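Local structure of aminoglycoside phosphotransferase (Alicyclobacillus acidocaldarius subsp. acidocaldarius, 4PDY) at residues Y31-Q36 with Y105-W110; G42-W47 with A56-S61. The protein probably transfers phosphoryl groups, as a member of the aminoglycoside phosphotransferase family with a protein-kinase-like fold, and holds a bound histidine in this crystal. All blocks are in the same frame, centred on the assembly; numbering follows the deposited sequence. Where two conformers were deposited one is given.

In the fold
Both contacts belong to the same curled antiparallel sheet, their centres about 10 Å apart, but only contact 2 joins strands that are neighbours in it. Contact 1 is buried and almost wholly apolar: the lead-in to strand 35-41 touches strand 103-109 through side chains and one bridging water. Contact 2 is only partly buried and joins strands 44-49 and 54-60 as a hairpin, with backbone hydrogen bonds in its middle and charged and polar groups toward one end. Strands 54-60 and 103-109 are adjacent, so the two contacts abut; Val107 packs on Trp47, and Trp110 packs on Val46 beside the histidine pocket.

Contact 1 (Y31-Q36 with Y105-W110); sequences YDLAIQ and YYVTEW. With HIS (histidine), chain B.
Tyr31 and Val107 meet tip to tip, and the meeting is a CH-pi contact. Val107 has CG1 anti to its backbone N (chi1 177°), which leaves CG2 to cover one face of the Tyr31 ring. That methyl lies 3.9 Å from the ring centroid and is displaced toward the phenol end, where CG2 comes within 3.4 Å of Tyr31 CZ. The ring edge does different work. A water in the ring plane accepts a hydrogen bond from Tyr31 OH at 2.8 Å and another from Val107 N at 2.9 Å, so one water ties the hydroxyl to the strand backbone and would tend to orient its O-H. Leu33 adds a looser touch, its CD1 4.3 Å from Val107 CG1. At the far end of segment 105-110, Trp110 presents a face of its indole to the bound histidine, whose CD2 sits 3.5 Å above the ring plane and over its centre. Histidine is hydrogen-bonded as well to Val111 O. Strand 103-109 running into a ligand-binding backbone carbonyl is consistent with the last strand and hinge of a kinase-like N-terminal lobe, where relatives hold the nucleotide base.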
loop_
_atom_site.group_PDB
_atom_site.type_symbol
_atom_site.label_atom_id
_atom_site.label_comp_id
_atom_site.label_asym_id
_atom_site.label_seq_id
_atom_site.Cartn_x
_atom_site.Cartn_y
_atom_site.Cartn_z
ATOM N N TYR A 31 15.926 25.479 6.746
ATOM C CA TYR A 31 15.894 24.760 8.009
ATOM C C TYR A 31 17.053 25.234 8.890
ATOM O O TYR A 31 17.938 25.982 8.436
ATOM C CB TYR A 31 15.960 23.251 7.753
ATOM C CG TYR A 31 14.731 22.745 7.036
ATOM C CD1 TYR A 31 14.624 22.803 5.661
ATOM C CD2 TYR A 31 13.660 22.226 7.745
ATOM C CE1 TYR A 31 13.459 22.369 5.007
ATOM C CE2 TYR A 31 12.497 21.810 7.112
ATOM C CZ TYR A 31 12.422 21.853 5.744
ATOM O OH TYR A 31 11.284 21.447 5.066
ATOM N N ASP A 32 17.038 24.802 10.145
ATOM C CA ASP A 32 18.138 25.072 11.078
ATOM C C ASP A 32 18.933 23.816 11.472
ATOM O O ASP A 32 19.263 23.594 12.641
ATOM C CB ASP A 32 17.618 25.773 12.332
ATOM C CG ASP A 32 17.140 27.185 12.060
ATOM O OD1 ASP A 32 17.783 27.903 11.248
ATOM O OD2 ASP A 32 16.138 27.593 12.700
ATOM N N LEU A 33 19.287 23.009 10.497
ATOM C CA LEU A 33 19.838 21.689 10.764
ATOM C C LEU A 33 21.355 21.560 10.574
ATOM O O LEU A 33 21.926 20.482 10.788
ATOM C CB LEU A 33 19.135 20.668 9.890
ATOM C CG LEU A 33 17.635 20.550 10.155
ATOM C CD1 LEU A 33 17.039 19.603 9.127
ATOM C CD2 LEU A 33 17.342 20.082 11.572
ATOM N N ALA A 34 21.986 22.635 10.133
ATOM C CA ALA A 34 23.443 22.659 10.020
ATOM C C ALA A 34 23.965 21.482 9.207
ATOM O O ALA A 34 24.878 20.755 9.610
ATOM C CB ALA A 34 24.114 22.716 11.404
ATOM N N ILE A 35 23.377 21.299 8.035
ATOM C CA ILE A 35 23.680 20.156 7.188
ATOM C C ILE A 35 25.049 20.312 6.520
ATOM O O ILE A 35 25.350 21.366 5.994
ATOM C CB ILE A 35 22.556 19.946 6.149
ATOM C CG1 ILE A 35 21.210 19.684 6.852
ATOM C CG2 ILE A 35 22.901 18.827 5.171
ATOM C CD1 ILE A 35 21.211 18.551 7.872
ATOM N N GLN A 36 25.831 19.229 6.573
ATOM C CA GLN A 36 27.182 19.141 6.011
ATOM C C GLN A 36 27.232 18.276 4.739
ATOM O O GLN A 36 28.042 18.540 3.853
ATOM C CB GLN A 36 28.148 18.510 7.055
ATOM C CG GLN A 36 28.130 19.125 8.440
ATOM C CD GLN A 36 28.610 20.555 8.429
ATOM O OE1 GLN A 36 29.729 20.832 7.986
ATOM N NE2 GLN A 36 27.776 21.471 8.903
ATOM N N TYR A 105 8.662 20.430 -0.554
ATOM C CA TYR A 105 9.669 19.681 0.182
ATOM C C TYR A 105 9.276 19.578 1.638
ATOM O O TYR A 105 8.867 20.567 2.239
ATOM C CB TYR A 105 11.013 20.403 0.074
ATOM C CG TYR A 105 11.560 20.480 -1.332
ATOM C CD1 TYR A 105 12.307 19.430 -1.863
ATOM C CD2 TYR A 105 11.306 21.576 -2.138
ATOM C CE1 TYR A 105 12.817 19.492 -3.141
ATOM C CE2 TYR A 105 11.788 21.633 -3.435
ATOM C CZ TYR A 105 12.518 20.585 -3.943
ATOM O OH TYR A 105 13.055 20.653 -5.208
ATOM N N TYR A 106 9.460 18.396 2.209
ATOM C CA TYR A 106 9.307 18.249 3.654
ATOM C C TYR A 106 10.333 17.287 4.190
ATOM O O TYR A 106 10.824 16.440 3.459
ATOM C CB TYR A 106 7.856 17.851 4.036
ATOM C CG TYR A 106 7.402 16.512 3.528
ATOM C CD1 TYR A 106 7.627 15.363 4.257
ATOM C CD2 TYR A 106 6.678 16.400 2.344
ATOM C CE1 TYR A 106 7.244 14.119 3.807
ATOM C CE2 TYR A 106 6.279 15.151 1.888
ATOM C CZ TYR A 106 6.543 14.010 2.630
ATOM O OH TYR A 106 6.147 12.756 2.207
ATOM N N VAL A 107 10.649 17.465 5.468
ATOM C CA VAL A 107 11.780 16.812 6.103
ATOM C C VAL A 107 11.279 16.109 7.357
ATOM O O VAL A 107 10.477 16.661 8.116
ATOM C CB VAL A 107 12.852 17.869 6.471
ATOM C CG1 VAL A 107 14.006 17.233 7.207
ATOM C CG2 VAL A 107 13.366 18.611 5.236
ATOM N N THR A 108 11.806 14.906 7.587
ATOM C CA THR A 108 11.562 14.184 8.831
ATOM C C THR A 108 12.874 13.761 9.474
ATOM O O THR A 108 13.954 13.707 8.845
ATOM C CB THR A 108 10.705 12.918 8.649
ATOM O OG1 THR A 108 11.396 11.951 7.868
ATOM C CG2 THR A 108 9.381 13.219 7.968
ATOM N N GLU A 109 12.791 13.500 10.772
ATOM C CA GLU A 109 13.896 12.861 11.476
ATOM C C GLU A 109 14.109 11.528 10.780
ATOM O O GLU A 109 13.158 10.942 10.247
ATOM C CB GLU A 109 13.559 12.634 12.965
ATOM C CG GLU A 109 13.203 13.879 13.780
ATOM C CD GLU A 109 14.367 14.834 14.094
ATOM O OE1 GLU A 109 15.552 14.444 14.021
ATOM O OE2 GLU A 109 14.088 16.007 14.443
ATOM N N TRP A 110 15.339 11.035 10.777
ATOM C CA TRP A 110 15.624 9.743 10.234
ATOM C C TRP A 110 15.142 8.634 11.128
ATOM O O TRP A 110 15.278 8.712 12.344
ATOM C CB TRP A 110 17.125 9.576 10.157
ATOM C CG TRP A 110 17.536 8.372 9.476
ATOM C CD1 TRP A 110 18.045 7.206 10.021
ATOM C CD2 TRP A 110 17.567 8.216 8.084
ATOM N NE1 TRP A 110 18.346 6.327 9.009
ATOM C CE2 TRP A 110 18.061 6.930 7.810
ATOM C CE3 TRP A 110 17.226 9.053 7.021
ATOM C CZ2 TRP A 110 18.185 6.456 6.521
ATOM C CZ3 TRP A 110 17.344 8.586 5.757
ATOM C CH2 TRP A 110 17.833 7.308 5.504
HETATM N N HIS B . 15.965 4.001 7.493
HETATM C CA HIS B . 15.292 3.851 6.208
HETATM C C HIS B . 15.998 2.769 5.397
HETATM O O HIS B . 16.815 3.023 4.585
HETATM C CB HIS B . 15.293 5.163 5.411
HETATM C CG HIS B . 14.441 6.254 5.993
HETATM N ND1 HIS B . 13.584 7.007 5.219
HETATM C CD2 HIS B . 14.332 6.739 7.254
HETATM C CE1 HIS B . 12.975 7.901 5.979
HETATM N NE2 HIS B . 13.404 7.756 7.219
HETATM O OXT HIS B . 15.723 1.577 5.574
HETATM O O HOH W 1 9.576 19.930 6.627
#

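Contact 2 (G42-W47 with A56-S61); sequences GNIEVW and AAKRSS
Glu45 and Ala57 form the antiparallel hydrogen-bonded pair at the heart of this hairpin. Glu45 N donates to Ala57 O and Ala57 N to Glu45 O, both at 2.8 Å, nearly straight and in the carbonyl planes. Val46 and Ala56 follow as a non-hydrogen-bonded pair on the opposite face, where Ala56 touches the bound histidine. On the Glu45 face, Ala57 CB sits 3.3 Å above the indole plane of Trp47, toward the rim and nearest CE2, a CH-pi contact. The same indole reaches back along its own strand: Trp47 NE1 donates at 2.8 Å to Glu45 OE2, which accepts on its anti lone pair, and this bond would tend to hold the indole's rotation. An alanine in place of Trp47 would probably uncover the methyl of Ala57 and leave the Glu45 carboxylate without one of its donors. That carboxylate is gripped further by Arg38 at OE2 and by the backbone N of Ile23 at OE1, so it is likely to stay ionised although buried.

Toward Asn43 the strands part and waters take over. One accepts a hydrogen bond from Arg59 N and donates one to Asn43 O at 2.6 Å. Lys58, bent at chi2 (66°) and chi4 (-70°), lays CD 3.4 Å from Asn43 O and crosses Ile44 at about a right angle. Its NZ donates to a second water, weakly linked to Asn43 ND2, but its main partner is Glu245, with Asp243 a long, weak one. Its place in strand 54-60, two residues after Ala56, is consistent with the Ala-x-Lys motif of kinase-like folds. Strand 35-41 flanks the hairpin beyond strand 44-49 and strand 103-109 beyond strand 54-60, while Ile23 packs on Ala57 and Trp110 on Ile44.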
loop_
_atom_site.group_PDB
_atom_site.type_symbol
_atom_site.label_atom_id
_atom_site.label_comp_id
_atom_site.label_asym_id
_atom_site.label_seq_id
_atom_site.Cartn_x
_atom_site.Cartn_y
_atom_site.Cartn_z
ATOM N N GLY A 42 17.248 6.308 -2.684
ATOM C CA GLY A 42 15.910 5.907 -3.099
ATOM C C GLY A 42 15.144 7.149 -3.478
ATOM O O GLY A 42 15.661 7.999 -4.194
ATOM N N ASN A 43 13.918 7.271 -2.980
ATOM C CA ASN A 43 13.084 8.429 -3.329
ATOM C C ASN A 43 13.132 9.551 -2.294
ATOM O O ASN A 43 12.309 10.463 -2.334
ATOM C CB ASN A 43 11.638 8.018 -3.587
ATOM C CG ASN A 43 10.888 7.698 -2.316
ATOM O OD1 ASN A 43 11.484 7.571 -1.249
ATOM N ND2 ASN A 43 9.565 7.582 -2.420
ATOM N N ILE A 44 14.101 9.487 -1.382
ATOM C CA ILE A 44 14.378 10.607 -0.493
ATOM C C ILE A 44 15.830 11.029 -0.621
ATOM O O ILE A 44 16.632 10.373 -1.292
ATOM C CB ILE A 44 13.991 10.325 0.975
ATOM C CG1 ILE A 44 14.703 9.091 1.539
ATOM C CG2 ILE A 44 12.481 10.176 1.116
ATOM C CD1 ILE A 44 16.066 9.384 2.080
ATOM N N GLU A 45 16.112 12.173 -0.043
ATOM C CA GLU A 45 17.473 12.649 0.096
ATOM C C GLU A 45 17.851 12.615 1.562
ATOM O O GLU A 45 17.105 13.048 2.422
ATOM C CB GLU A 45 17.567 14.076 -0.443
ATOM C CG GLU A 45 18.982 14.555 -0.654
ATOM C CD GLU A 45 19.040 15.909 -1.338
ATOM O OE1 GLU A 45 18.868 15.967 -2.577
ATOM O OE2 GLU A 45 19.265 16.919 -0.643
ATOM N N VAL A 46 19.033 12.080 1.845
ATOM C CA VAL A 46 19.539 12.009 3.207
ATOM C C VAL A 46 20.382 13.247 3.480
ATOM O O VAL A 46 21.281 13.556 2.703
ATOM C CB VAL A 46 20.393 10.748 3.417
ATOM C CG1 VAL A 46 20.927 10.645 4.856
ATOM C CG2 VAL A 46 19.592 9.526 3.040
ATOM N N TRP A 47 20.072 13.951 4.552
ATOM C CA TRP A 47 20.829 15.106 5.018
ATOM C C TRP A 47 21.517 14.751 6.340
ATOM O O TRP A 47 20.872 14.219 7.232
ATOM C CB TRP A 47 19.893 16.274 5.298
ATOM C CG TRP A 47 19.205 16.856 4.129
ATOM C CD1 TRP A 47 19.335 16.502 2.812
ATOM C CD2 TRP A 47 18.251 17.926 4.164
ATOM N NE1 TRP A 47 18.527 17.302 2.022
ATOM C CE2 TRP A 47 17.867 18.188 2.837
ATOM C CE3 TRP A 47 17.725 18.713 5.186
ATOM C CZ2 TRP A 47 16.940 19.177 2.520
ATOM C CZ3 TRP A 47 16.806 19.692 4.868
ATOM C CH2 TRP A 47 16.443 19.923 3.543
ATOM N N ALA A 56 15.592 12.776 6.621
ATOM C CA ALA A 56 15.071 12.379 5.322
ATOM C C ALA A 56 14.322 13.563 4.710
ATOM O O ALA A 56 13.341 14.031 5.305
ATOM C CB ALA A 56 14.104 11.217 5.499
ATOM N N ALA A 57 14.752 14.024 3.548
ATOM C CA ALA A 57 14.103 15.128 2.853
ATOM C C ALA A 57 13.407 14.573 1.613
ATOM O O ALA A 57 13.989 13.833 0.835
ATOM C CB ALA A 57 15.138 16.165 2.483
ATOM N N LYS A 58 12.137 14.926 1.466
ATOM C CA LYS A 58 11.315 14.432 0.380
ATOM C C LYS A 58 10.913 15.575 -0.550
ATOM O O LYS A 58 10.379 16.586 -0.084
ATOM C CB LYS A 58 10.052 13.793 0.952
ATOM C CG LYS A 58 9.070 13.265 -0.111
ATOM C CD LYS A 58 9.630 12.090 -0.901
ATOM C CE LYS A 58 8.675 11.580 -1.980
ATOM N NZ LYS A 58 7.505 10.906 -1.372
ATOM N N ARG A 59 11.199 15.391 -1.833
ATOM C CA ARG A 59 10.670 16.213 -2.892
ATOM C C ARG A 59 9.334 15.588 -3.303
ATOM O O ARG A 59 9.281 14.415 -3.715
ATOM C CB ARG A 59 11.605 16.220 -4.082
ATOM C CG ARG A 59 11.096 17.044 -5.246
ATOM C CD ARG A 59 11.990 16.944 -6.464
ATOM N NE ARG A 59 13.195 17.774 -6.357
ATOM C CZ ARG A 59 14.454 17.347 -6.277
ATOM N NH1 ARG A 59 14.770 16.058 -6.221
ATOM N NH2 ARG A 59 15.419 18.253 -6.251
ATOM N N SER A 60 8.266 16.364 -3.173
ATOM C CA SER A 60 6.921 15.878 -3.445
ATOM C C SER A 60 6.207 16.816 -4.416
ATOM O O SER A 60 6.620 17.959 -4.620
ATOM C CB SER A 60 6.139 15.758 -2.128
ATOM O OG SER A 60 4.813 15.275 -2.334
ATOM N N SER A 61 5.147 16.311 -5.040
ATOM C CA SER A 61 4.250 17.142 -5.817
ATOM C C SER A 61 2.918 17.370 -5.097
ATOM O O SER A 61 2.026 17.980 -5.672
ATOM C CB SER A 61 4.077 16.560 -7.220
ATOM O OG SER A 61 5.253 16.815 -7.991
HETATM O O HOH W 2 12.785 13.038 -2.725
HETATM O O HOH W 3 8.716 8.969 0.422
#